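Local coordinates for protein 11S globulin (Wrightia tinctoria, PDB 5WXU) that binds the plant hormone auxin and, as a hexameric 11S globulin, probably serves as a seed storage protein, at residues Asn99-Ile104 and Asn188-Leu193. Numbering follows the deposited sequence.
Sequences NAPMLI and NRENQL
Pro101 packs closely against Asn188 and Glu190, its ring crossing both side chains obliquely. Its CG sits 3.4 Å from Asn188 CG, against the amide group, while its CB meets Glu190 OE1 at 3.4 Å. Both neighbours are held in place: Asn188 OD1 accepts Glu190 N through an in-plane lone pair (3.0 Å), an Asx turn that sets its amide beside the proline, and Glu190 OE1 takes the backbone N of Ala164. Asn188 ND2 donates to Leu329 O and Asp185 OD2. In this N-terminal cupin domain, 99-101 leads into strand 102-108, and the type I turn Asn188-Asn191 follows its sheet neighbour, strand 178-185. Farther along, Asn191 CG lies anti to its backbone N (chi1 173°), bringing OD1 within 3.0 Å of Asn99 ND2 in a weak, bent bond, the two amide planes nearly perpendicular. Asn99 OD1 takes Arg198 N, and its ND2 also donates to Asn196 O. Asn191 OD1 also accepts Leu193 N, from above the carbonyl plane, making a second Asx turn, while ND2 reaches Leu186 O and Asp194 O. An alanine here in place of Asn191 would lose all these amide bonds and would probably loosen the Asx turn into Leu193 and the hold on Asn99. Asn99 O, 3.2 Å from Asn191 CB, is buried without a polar partner. Leu193 adds only a 3.7 Å touch of CD1 on Asn99 CB, and is backed by Cys44 of a neighbouring subunit. The more open side is at Glu190, the one touching residue that is partly exposed.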
loop_
_atom_site.group_PDB
_atom_site.type_symbol
_atom_site.label_atom_id
_atom_site.label_comp_id
_atom_site.label_asym_id
_atom_site.label_seq_id
_atom_site.Cartn_x
_atom_site.Cartn_y
_atom_site.Cartn_z
ATOM N N ASN B 99 20.827 -17.456 2.043
ATOM C CA ASN B 99 20.381 -16.567 0.948
ATOM C C ASN B 99 18.908 -16.630 0.568
ATOM O O ASN B 99 18.443 -15.905 -0.327
ATOM C CB ASN B 99 21.226 -16.804 -0.298
ATOM C CG ASN B 99 21.075 -18.174 -0.872
ATOM O OD1 ASN B 99 21.156 -19.137 -0.113
ATOM N ND2 ASN B 99 20.939 -18.302 -2.193
ATOM N N ALA B 100 18.169 -17.507 1.213
ATOM C CA ALA B 100 16.758 -17.743 0.867
ATOM C C ALA B 100 16.038 -17.736 2.156
ATOM O O ALA B 100 16.545 -18.214 3.170
ATOM C CB ALA B 100 16.542 -19.095 0.189
ATOM N N PRO B 101 14.811 -17.215 2.168
ATOM C CA PRO B 101 13.885 -17.344 3.311
ATOM C C PRO B 101 13.424 -18.809 3.486
ATOM O O PRO B 101 13.634 -19.644 2.577
ATOM C CB PRO B 101 12.758 -16.429 2.947
ATOM C CG PRO B 101 12.719 -16.510 1.435
ATOM C CD PRO B 101 14.133 -16.673 0.968
ATOM N N MET B 102 12.886 -19.104 4.654
ATOM C CA MET B 102 12.520 -20.473 4.994
ATOM C C MET B 102 11.359 -20.498 5.925
ATOM O O MET B 102 11.156 -19.554 6.670
ATOM C CB MET B 102 13.723 -21.158 5.645
ATOM C CG MET B 102 14.044 -20.552 6.990
ATOM S SD MET B 102 15.741 -20.864 7.465
ATOM C CE MET B 102 16.112 -19.506 8.457
ATOM N N LEU B 103 10.585 -21.579 5.918
ATOM C CA LEU B 103 9.778 -21.986 7.001
ATOM C C LEU B 103 10.431 -23.229 7.683
ATOM O O LEU B 103 10.970 -24.149 6.980
ATOM C CB LEU B 103 8.426 -22.357 6.515
ATOM C CG LEU B 103 7.627 -21.275 5.809
ATOM C CD1 LEU B 103 6.211 -21.738 5.717
ATOM C CD2 LEU B 103 7.656 -19.959 6.566
ATOM N N ILE B 104 10.432 -23.196 8.996
ATOM C CA ILE B 104 10.931 -24.334 9.829
ATOM C C ILE B 104 9.752 -24.969 10.526
ATOM O O ILE B 104 9.011 -24.284 11.215
ATOM C CB ILE B 104 11.933 -23.828 10.848
ATOM C CG1 ILE B 104 13.124 -23.203 10.153
ATOM C CG2 ILE B 104 12.468 -25.027 11.699
ATOM C CD1 ILE B 104 14.115 -22.496 11.020
ATOM N N ASN B 188 12.654 -17.272 -4.310
ATOM C CA ASN B 188 12.103 -16.050 -3.672
ATOM C C ASN B 188 12.826 -14.802 -4.127
ATOM O O ASN B 188 13.992 -14.817 -4.361
ATOM C CB ASN B 188 12.220 -16.209 -2.138
ATOM C CG ASN B 188 11.266 -15.296 -1.384
ATOM O OD1 ASN B 188 11.576 -14.084 -1.150
ATOM N ND2 ASN B 188 10.154 -15.875 -0.911
ATOM N N ARG B 189 12.076 -13.663 -4.236
ATOM C CA ARG B 189 12.721 -12.413 -4.557
ATOM C C ARG B 189 13.869 -12.049 -3.609
ATOM O O ARG B 189 14.758 -11.293 -4.036
ATOM C CB ARG B 189 11.688 -11.297 -4.608
ATOM C CG ARG B 189 10.975 -11.035 -3.313
ATOM C CD ARG B 189 9.764 -10.127 -3.391
ATOM N NE ARG B 189 9.115 -10.045 -2.098
ATOM C CZ ARG B 189 8.116 -9.198 -1.785
ATOM N NH1 ARG B 189 7.596 -8.382 -2.713
ATOM N NH2 ARG B 189 7.617 -9.183 -0.544
ATOM N N GLU B 190 13.840 -12.528 -2.367
ATOM C CA GLU B 190 14.903 -12.192 -1.421
ATOM C C GLU B 190 16.266 -12.809 -1.835
ATOM O O GLU B 190 17.278 -12.329 -1.355
ATOM C CB GLU B 190 14.568 -12.646 -0.003
ATOM C CG GLU B 190 13.430 -11.855 0.671
ATOM C CD GLU B 190 13.183 -12.219 2.128
ATOM O OE1 GLU B 190 13.740 -13.214 2.652
ATOM O OE2 GLU B 190 12.420 -11.463 2.779
ATOM N N ASN B 191 16.282 -13.795 -2.734
ATOM C CA ASN B 191 17.530 -14.404 -3.154
ATOM C C ASN B 191 17.974 -13.827 -4.464
ATOM O O ASN B 191 17.429 -14.198 -5.519
ATOM C CB ASN B 191 17.336 -15.891 -3.288
ATOM C CG ASN B 191 18.528 -16.595 -3.874
ATOM O OD1 ASN B 191 19.680 -16.080 -3.847
ATOM N ND2 ASN B 191 18.247 -17.764 -4.473
ATOM N N GLN B 192 18.955 -12.939 -4.438
ATOM C CA GLN B 192 19.452 -12.326 -5.662
ATOM C C GLN B 192 20.679 -13.008 -6.241
ATOM O O GLN B 192 21.325 -12.462 -7.155
ATOM C CB GLN B 192 19.770 -10.829 -5.478
ATOM C CG GLN B 192 18.593 -9.985 -5.052
ATOM C CD GLN B 192 18.831 -8.485 -5.147
ATOM O OE1 GLN B 192 19.699 -8.019 -5.898
ATOM N NE2 GLN B 192 17.983 -7.720 -4.480
ATOM N N LEU B 193 21.059 -14.126 -5.649
ATOM C CA LEU B 193 22.295 -14.807 -6.056
ATOM C C LEU B 193 21.983 -15.709 -7.266
ATOM O O LEU B 193 22.062 -15.242 -8.372
ATOM C CB LEU B 193 22.971 -15.518 -4.921
ATOM C CG LEU B 193 23.539 -14.591 -3.853
ATOM C CD1 LEU B 193 23.782 -15.312 -2.548
ATOM C CD2 LEU B 193 24.863 -13.982 -4.355
#